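Local structure of ubiquitin conjugating enzyme (Plasmodium yoelii, 2PWQ) at residues A[137-142]-A[149-154]; A[64-69]-A[159-164]. The protein probably acts as an E2 ubiquitin-conjugating enzyme, carrying ubiquitin as a thioester before its transfer to a substrate. One frame throughout, in Å; residues are numbered along the deposited sequence.

Contact 1: A[137-142]-A[149-154]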
ATOM      1  N   GLN A 137      13.280   4.194  -1.468  1.00 43.17           N
ATOM      2  CA  GLN A 137      13.897   4.899  -2.609  1.00 46.38           C
ATOM      3  C   GLN A 137      14.115   6.402  -2.344  1.00 49.61           C
ATOM      4  O   GLN A 137      13.349   7.255  -2.848  1.00 48.65           O
ATOM      5  CB  GLN A 137      13.000   4.717  -3.835  1.00 45.80           C
ATOM      6  CG  GLN A 137      12.838   3.261  -4.212  1.00 46.92           C
ATOM      7  CD  GLN A 137      14.183   2.633  -4.486  1.00 45.03           C
ATOM      8  OE1 GLN A 137      14.606   1.649  -3.822  1.00 41.99           O
ATOM      9  NE2 GLN A 137      14.911   3.252  -5.424  1.00 43.75           N
ATOM     10  N   PRO A 138      15.184   6.737  -1.583  1.00 53.12           N
ATOM     11  CA  PRO A 138      15.370   8.084  -1.007  1.00 55.67           C
ATOM     12  C   PRO A 138      15.508   9.254  -1.979  1.00 57.95           C
ATOM     13  O   PRO A 138      15.274  10.394  -1.572  1.00 58.27           O
ATOM     14  CB  PRO A 138      16.641   7.937  -0.160  1.00 55.52           C
ATOM     15  CG  PRO A 138      17.368   6.786  -0.766  1.00 55.34           C
ATOM     16  CD  PRO A 138      16.284   5.833  -1.197  1.00 53.31           C
ATOM     17  N   ASP A 139      15.871   8.979  -3.230  1.00 60.38           N
ATOM     18  CA  ASP A 139      16.067  10.018  -4.265  1.00 62.89           C
ATOM     19  C   ASP A 139      14.786  10.528  -4.916  1.00 63.69           C
ATOM     20  O   ASP A 139      14.807  11.545  -5.624  1.00 63.63           O
ATOM     21  CB  ASP A 139      16.968   9.483  -5.382  1.00 63.55           C
ATOM     22  CG  ASP A 139      18.440   9.521  -5.025  1.00 65.81           C
ATOM     23  OD1 ASP A 139      18.802   9.233  -3.854  1.00 68.08           O
ATOM     24  OD2 ASP A 139      19.239   9.828  -5.942  1.00 68.86           O
ATOM     25  N   ASP A 140      13.691   9.789  -4.700  1.00 64.89           N
ATOM     26  CA  ASP A 140      12.361  10.104  -5.246  1.00 65.66           C
ATOM     27  C   ASP A 140      11.386  10.337  -4.084  1.00 65.20           C
ATOM     28  O   ASP A 140      10.367   9.642  -3.965  1.00 65.36           O
ATOM     29  CB  ASP A 140      11.886   8.958  -6.151  1.00 66.27           C
ATOM     30  CG  ASP A 140      12.934   8.570  -7.215  1.00 68.81           C
ATOM     31  OD1 ASP A 140      13.635   9.489  -7.732  1.00 71.60           O
ATOM     32  OD2 ASP A 140      13.053   7.355  -7.533  1.00 70.29           O
ATOM     33  N   PRO A 141      11.676  11.345  -3.240  1.00 64.58           N
ATOM     34  CA  PRO A 141      11.152  11.323  -1.876  1.00 63.83           C
ATOM     35  C   PRO A 141       9.726  11.860  -1.792  1.00 63.01           C
ATOM     36  O   PRO A 141       9.311  12.669  -2.632  1.00 63.18           O
ATOM     37  CB  PRO A 141      12.131  12.223  -1.108  1.00 63.87           C
ATOM     38  CG  PRO A 141      13.021  12.903  -2.174  1.00 64.13           C
ATOM     39  CD  PRO A 141      12.428  12.586  -3.507  1.00 64.52           C
ATOM     40  N   GLN A 142       8.980  11.392  -0.797  1.00 61.92           N
ATOM     41  CA  GLN A 142       7.616  11.862  -0.591  1.00 60.98           C
ATOM     42  C   GLN A 142       7.513  12.753   0.632  1.00 59.75           C
ATOM     43  O   GLN A 142       6.765  13.720   0.639  1.00 59.86           O
ATOM     44  CB  GLN A 142       6.636  10.686  -0.485  1.00 61.17           C
ATOM     45  CG  GLN A 142       5.941  10.359  -1.788  1.00 62.49           C
ATOM     46  CD  GLN A 142       5.096  11.521  -2.298  1.00 64.27           C
ATOM     47  OE1 GLN A 142       5.490  12.218  -3.248  1.00 63.36           O
ATOM     48  NE2 GLN A 142       3.940  11.754  -1.653  1.00 63.78           N
ATOM     49  N   MET A 149      16.281  12.482   7.068  1.00 49.65           N
ATOM     50  CA  MET A 149      16.750  11.629   8.137  1.00 48.43           C
ATOM     51  C   MET A 149      17.328  10.332   7.585  1.00 48.62           C
ATOM     52  O   MET A 149      18.304   9.800   8.104  1.00 48.85           O
ATOM     53  CB  MET A 149      15.606  11.314   9.100  1.00 47.92           C
ATOM     54  CG  MET A 149      16.061  10.485  10.296  1.00 47.75           C
ATOM     55  SD  MET A 149      14.757   9.897  11.394  1.00 47.25           S
ATOM     56  CE  MET A 149      14.324  11.376  12.344  1.00 49.18           C
ATOM     57  N   TYR A 150      16.696   9.816   6.541  1.00 48.41           N
ATOM     58  CA  TYR A 150      17.073   8.533   5.968  1.00 48.55           C
ATOM     59  C   TYR A 150      18.519   8.642   5.435  1.00 48.70           C
ATOM     60  O   TYR A 150      19.369   7.786   5.713  1.00 48.44           O
ATOM     61  CB  TYR A 150      16.059   8.140   4.883  1.00 48.29           C
ATOM     62  CG  TYR A 150      16.312   6.789   4.295  1.00 49.04           C
ATOM     63  CD1 TYR A 150      15.974   5.637   4.999  1.00 46.61           C
ATOM     64  CD2 TYR A 150      16.924   6.658   3.044  1.00 49.18           C
ATOM     65  CE1 TYR A 150      16.221   4.396   4.476  1.00 49.94           C
ATOM     66  CE2 TYR A 150      17.191   5.409   2.505  1.00 49.23           C
ATOM     67  CZ  TYR A 150      16.840   4.284   3.222  1.00 49.01           C
ATOM     68  OH  TYR A 150      17.087   3.035   2.716  1.00 50.35           O
ATOM     69  N   LYS A 151      18.780   9.734   4.723  1.00 49.16           N
ATOM     70  CA  LYS A 151      20.103  10.061   4.209  1.00 50.55           C
ATOM     71  C   LYS A 151      21.094  10.562   5.298  1.00 51.00           C
ATOM     72  O   LYS A 151      22.167   9.985   5.469  1.00 51.14           O
ATOM     73  CB  LYS A 151      19.975  11.051   3.044  1.00 50.77           C
ATOM     74  CG  LYS A 151      19.357  10.468   1.791  0.50 51.60           C
ATOM     75  CD  LYS A 151      19.084  11.562   0.766  0.50 54.47           C
ATOM     76  CE  LYS A 151      18.922  10.985  -0.639  0.50 56.39           C
ATOM     77  NZ  LYS A 151      18.485  12.015  -1.643  1.00 58.96           N
ATOM     78  N   GLU A 152      20.728  11.603   6.052  1.00 51.70           N
ATOM     79  CA  GLU A 152      21.646  12.209   7.064  1.00 51.57           C
ATOM     80  C   GLU A 152      21.981  11.383   8.312  1.00 50.52           C
ATOM     81  O   GLU A 152      23.096  11.478   8.821  1.00 50.80           O
ATOM     82  CB  GLU A 152      21.222  13.628   7.450  1.00 52.21           C
ATOM     83  CG  GLU A 152      21.997  14.731   6.729  1.00 56.34           C
ATOM     84  CD  GLU A 152      21.242  15.358   5.552  1.00 61.44           C
ATOM     85  OE1 GLU A 152      20.818  16.533   5.691  1.00 62.83           O
ATOM     86  OE2 GLU A 152      21.078  14.688   4.494  1.00 63.80           O
ATOM     87  N   ASN A 153      21.029  10.594   8.809  1.00 48.99           N
ATOM     88  CA  ASN A 153      21.219   9.795  10.026  1.00 47.31           C
ATOM     89  C   ASN A 153      20.312   8.609   9.878  1.00 46.40           C
ATOM     90  O   ASN A 153      19.157   8.624  10.310  1.00 45.32           O
ATOM     91  CB  ASN A 153      20.863  10.570  11.320  1.00 47.62           C
ATOM     92  CG  ASN A 153      21.246   9.803  12.616  1.00 47.52           C
ATOM     93  OD1 ASN A 153      21.545   8.607  12.600  1.00 44.90           O
ATOM     94  ND2 ASN A 153      21.226  10.510  13.742  1.00 49.29           N
ATOM     95  N   HIS A 154      20.847   7.588   9.237  1.00 43.34           N
ATOM     96  CA  HIS A 154      20.071   6.458   8.819  1.00 41.64           C
ATOM     97  C   HIS A 154      19.812   5.544   9.993  1.00 40.06           C
ATOM     98  O   HIS A 154      18.738   4.955  10.078  1.00 38.38           O
ATOM     99  CB  HIS A 154      20.780   5.697   7.695  1.00 41.75           C
ATOM    100  CG  HIS A 154      20.070   4.445   7.288  1.00 41.71           C
ATOM    101  ND1 HIS A 154      20.328   3.219   7.875  1.00 40.21           N
ATOM    102  CD2 HIS A 154      19.090   4.233   6.377  1.00 38.73           C
ATOM    103  CE1 HIS A 154      19.540   2.302   7.336  1.00 35.21           C
ATOM    104  NE2 HIS A 154      18.764   2.893   6.440  1.00 36.85           N
TER
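Pro138 lies against the ring of Tyr150, and this meeting is the tightly packed half of the contact between the loop 137-142 and the last turn of helix 144-152. CB of Pro138 comes to 3.5 Å from CD2 of Tyr150, and CG of the same proline to 3.6 Å from CE2, while its CD also reaches that side of the ring. The pyrrolidine therefore runs along the CD2-CE2 bond, meeting the aromatic plane at a slant. CB of Tyr150 points toward the loop, and with CG anti to the backbone N (chi1 -176°) the ring extends alongside Pro138. Phe157, from the following helix, meets the tyrosine ring edge-to-face, and Pro136 touches it too.

One residue further along each chain the contact loosens and turns polar. Lys151 stretches out beyond CG to pass Pro138, its CE 3.8 Å from the proline CB. Its ammonium group ends near two oxygens: NZ is 3.6 Å from OD1 of Asp139, a long salt bridge, and equally far from the carbonyl O of Pro138. The side chains of Asp139 and Lys151 cross at about a right angle. At this length and with both residues exposed, the attraction is probably weak and screened by solvent.

The loop takes its shape from a type I beta turn from Gln137 to Asp140, closed by the bond from Asp140 N to Gln137 O (3.2 Å). Pro138 and Asp139 are the two central residues of that turn; Pro138 is directed at the helix, whereas Asp139 starts away from it and only its carboxylate comes near Lys151. The arrangement is that of a proline-bearing turn folded back on the helix that follows it, in the C-terminal helical part of the ubiquitin-conjugating (UBC) fold.

Contact 2: A[64-69]-A[159-164]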
ATOM      1  N   GLY A  64      12.922  -8.629   8.739  1.00 44.52           N
ATOM      2  CA  GLY A  64      14.201  -7.933   8.649  1.00 42.97           C
ATOM      3  C   GLY A  64      14.171  -6.513   8.104  1.00 41.91           C
ATOM      4  O   GLY A  64      15.116  -6.105   7.448  1.00 41.54           O
ATOM      5  N   THR A  65      13.092  -5.759   8.367  1.00 39.59           N
ATOM      6  CA  THR A  65      13.050  -4.332   8.031  1.00 37.75           C
ATOM      7  C   THR A  65      12.546  -3.623   9.270  1.00 37.24           C
ATOM      8  O   THR A  65      12.075  -4.276  10.191  1.00 38.03           O
ATOM      9  CB  THR A  65      12.031  -3.971   6.945  1.00 37.59           C
ATOM     10  OG1 THR A  65      10.701  -4.061   7.483  1.00 35.21           O
ATOM     11  CG2 THR A  65      12.195  -4.850   5.689  1.00 35.62           C
ATOM     12  N   PRO A  66      12.618  -2.291   9.277  1.00 36.65           N
ATOM     13  CA  PRO A  66      12.030  -1.618  10.462  1.00 36.39           C
ATOM     14  C   PRO A  66      10.480  -1.726  10.536  1.00 37.06           C
ATOM     15  O   PRO A  66       9.880  -1.289  11.519  1.00 36.19           O
ATOM     16  CB  PRO A  66      12.506  -0.184  10.309  1.00 35.93           C
ATOM     17  CG  PRO A  66      12.768   0.022   8.879  1.00 37.60           C
ATOM     18  CD  PRO A  66      13.206  -1.324   8.329  1.00 34.40           C
ATOM     19  N   TYR A  67       9.866  -2.380   9.539  1.00 37.13           N
ATOM     20  CA  TYR A  67       8.414  -2.515   9.459  1.00 36.56           C
ATOM     21  C   TYR A  67       7.946  -3.847   9.922  1.00 36.44           C
ATOM     22  O   TYR A  67       6.756  -4.148   9.880  1.00 36.59           O
ATOM     23  CB  TYR A  67       7.878  -2.121   8.077  1.00 35.83           C
ATOM     24  CG  TYR A  67       8.421  -0.777   7.693  1.00 33.55           C
ATOM     25  CD1 TYR A  67       8.012   0.394   8.375  1.00 34.69           C
ATOM     26  CD2 TYR A  67       9.425  -0.667   6.738  1.00 35.40           C
ATOM     27  CE1 TYR A  67       8.549   1.616   8.057  1.00 29.63           C
ATOM     28  CE2 TYR A  67       9.966   0.550   6.391  1.00 35.87           C
ATOM     29  CZ  TYR A  67       9.547   1.682   7.046  1.00 35.86           C
ATOM     30  OH  TYR A  67      10.099   2.868   6.678  1.00 34.71           O
ATOM     31  N   GLU A  68       8.873  -4.607  10.477  1.00 37.96           N
ATOM     32  CA  GLU A  68       8.608  -5.991  10.806  1.00 40.53           C
ATOM     33  C   GLU A  68       7.633  -6.070  11.976  1.00 40.98           C
ATOM     34  O   GLU A  68       7.825  -5.361  12.958  1.00 41.45           O
ATOM     35  CB  GLU A  68       9.905  -6.719  11.129  1.00 41.39           C
ATOM     36  CG  GLU A  68       9.686  -8.116  11.653  1.00 44.15           C
ATOM     37  CD  GLU A  68      10.978  -8.891  11.854  1.00 49.98           C
ATOM     38  OE1 GLU A  68      12.057  -8.459  11.351  1.00 49.71           O
ATOM     39  OE2 GLU A  68      10.891  -9.946  12.525  1.00 50.47           O
ATOM     40  N   GLY A  69       6.623  -6.945  11.879  1.00 40.71           N
ATOM     41  CA  GLY A  69       5.542  -7.052  12.879  1.00 40.14           C
ATOM     42  C   GLY A  69       4.456  -5.985  12.746  1.00 39.87           C
ATOM     43  O   GLY A  69       3.531  -5.899  13.586  1.00 41.17           O
ATOM     44  N   LYS A 159      15.459   3.466  13.671  1.00 41.29           N
ATOM     45  CA  LYS A 159      14.859   3.513  15.013  1.00 40.37           C
ATOM     46  C   LYS A 159      13.527   4.236  15.044  1.00 39.04           C
ATOM     47  O   LYS A 159      12.606   3.768  15.705  1.00 40.22           O
ATOM     48  CB  LYS A 159      15.824   4.091  16.054  1.00 41.52           C
ATOM     49  CG  LYS A 159      16.775   3.037  16.593  1.00 42.51           C
ATOM     50  CD  LYS A 159      16.027   2.069  17.465  1.00 45.50           C
ATOM     51  CE  LYS A 159      16.972   1.089  18.080  1.00 44.32           C
ATOM     52  NZ  LYS A 159      16.235   0.173  18.986  1.00 46.07           N
ATOM     53  N   THR A 160      13.416   5.351  14.328  1.00 37.47           N
ATOM     54  CA  THR A 160      12.154   6.097  14.268  1.00 36.51           C
ATOM     55  C   THR A 160      11.046   5.254  13.575  1.00 36.54           C
ATOM     56  O   THR A 160       9.924   5.108  14.082  1.00 36.36           O
ATOM     57  CB  THR A 160      12.369   7.425  13.535  1.00 36.46           C
ATOM     58  OG1 THR A 160      13.314   8.208  14.266  1.00 36.23           O
ATOM     59  CG2 THR A 160      11.076   8.224  13.416  1.00 33.52           C
ATOM     60  N   ALA A 161      11.392   4.673  12.435  1.00 34.85           N
ATOM     61  CA  ALA A 161      10.490   3.796  11.689  1.00 33.67           C
ATOM     62  C   ALA A 161      10.086   2.571  12.491  1.00 32.26           C
ATOM     63  O   ALA A 161       8.944   2.156  12.455  1.00 33.77           O
ATOM     64  CB  ALA A 161      11.120   3.411  10.345  1.00 32.23           C
ATOM     65  N   SER A 162      11.001   1.992  13.230  1.00 31.85           N
ATOM     66  CA  SER A 162      10.619   0.977  14.181  1.00 33.27           C
ATOM     67  C   SER A 162       9.656   1.406  15.356  1.00 34.96           C
ATOM     68  O   SER A 162       8.700   0.684  15.664  1.00 35.44           O
ATOM     69  CB  SER A 162      11.897   0.353  14.722  1.00 34.63           C
ATOM     70  OG  SER A 162      11.582  -0.724  15.618  1.00 39.49           O
ATOM     71  N   VAL A 163       9.910   2.559  16.003  1.00 34.29           N
ATOM     72  CA  VAL A 163       9.006   3.091  17.027  1.00 34.67           C
ATOM     73  C   VAL A 163       7.610   3.211  16.420  1.00 34.05           C
ATOM     74  O   VAL A 163       6.659   2.670  16.957  1.00 35.51           O
ATOM     75  CB  VAL A 163       9.504   4.494  17.622  1.00 33.71           C
ATOM     76  CG1 VAL A 163       8.419   5.182  18.517  1.00 34.98           C
ATOM     77  CG2 VAL A 163      10.776   4.330  18.436  1.00 34.85           C
ATOM     78  N   TRP A 164       7.499   3.929  15.312  1.00 33.98           N
ATOM     79  CA  TRP A 164       6.228   4.139  14.652  1.00 33.59           C
ATOM     80  C   TRP A 164       5.482   2.868  14.248  1.00 34.92           C
ATOM     81  O   TRP A 164       4.241   2.823  14.365  1.00 35.46           O
ATOM     82  CB  TRP A 164       6.391   5.084  13.472  1.00 32.69           C
ATOM     83  CG  TRP A 164       6.614   6.525  13.862  1.00 32.10           C
ATOM     84  CD1 TRP A 164       7.402   6.995  14.876  1.00 34.55           C
ATOM     85  CD2 TRP A 164       6.090   7.691  13.197  1.00 29.36           C
ATOM     86  NE1 TRP A 164       7.360   8.367  14.912  1.00 33.75           N
ATOM     87  CE2 TRP A 164       6.582   8.815  13.876  1.00 32.07           C
ATOM     88  CE3 TRP A 164       5.232   7.886  12.114  1.00 31.07           C
ATOM     89  CZ2 TRP A 164       6.283  10.097  13.477  1.00 31.75           C
ATOM     90  CZ3 TRP A 164       4.953   9.151  11.709  1.00 32.28           C
ATOM     91  CH2 TRP A 164       5.455  10.248  12.391  1.00 31.87           C
TER
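Ala161 and Pro66 bury the most surface where the loop between strands 54-60 and 71-77 of the UBC fold meets helix 154-168, with Tyr67 next. The methyl of Ala161 points at the loop and is shared by two side chains: CB of Pro66 lies 3.9 Å away, and the phenol of Tyr67 reaches it obliquely through CE1, CZ and OH. Tyr67 CB itself leaves the backbone away from the helix; chi1 of -51° sets CG beside the backbone N, and the length of the ring brings its far end back to the methyl. CG of Pro66 sits over one face of that ring, 3.8 Å above its plane and offset toward the rim. The phenol OH has its hydrogen bond with Trp96 O.

A type I turn from Thr65 to Glu68 presents Pro66 and Tyr67 together. It is braced by an ST turn, in which Tyr67 N donates to Thr65 OG1 at 2.8 Å. The carbonyl of Pro66 faces the helix backbone and is also hydrogen-bonded to Thr165 OG1, one turn beyond Ala161. At closest approach, CA of Ser162 stands 3.6 Å from Pro66 O in a CA-H...O contact with 147° at the hydrogen.

In the fold
Both contacts involve the helical pair at the C-terminal end of the UBC fold: contact 1 uses the end of helix 144-152 and contact 2 the middle of helix 154-168, which follows directly. Their centres are about 15 Å apart, yet they touch where Met149 SD packs 3.6 Å from Thr160 OG1. Phe157 gives a further connection, touching Tyr150 of contact 1 and Tyr67 of contact 2. Contact 1 is local in sequence, whereas contact 2 joins segments 90 residues apart. The predicted thioester-forming Cys108 is nearer contact 1: the Asp139 side chain is about 12 Å from its side chain, and Gln142 touches it. Contact 2 lies away from this site.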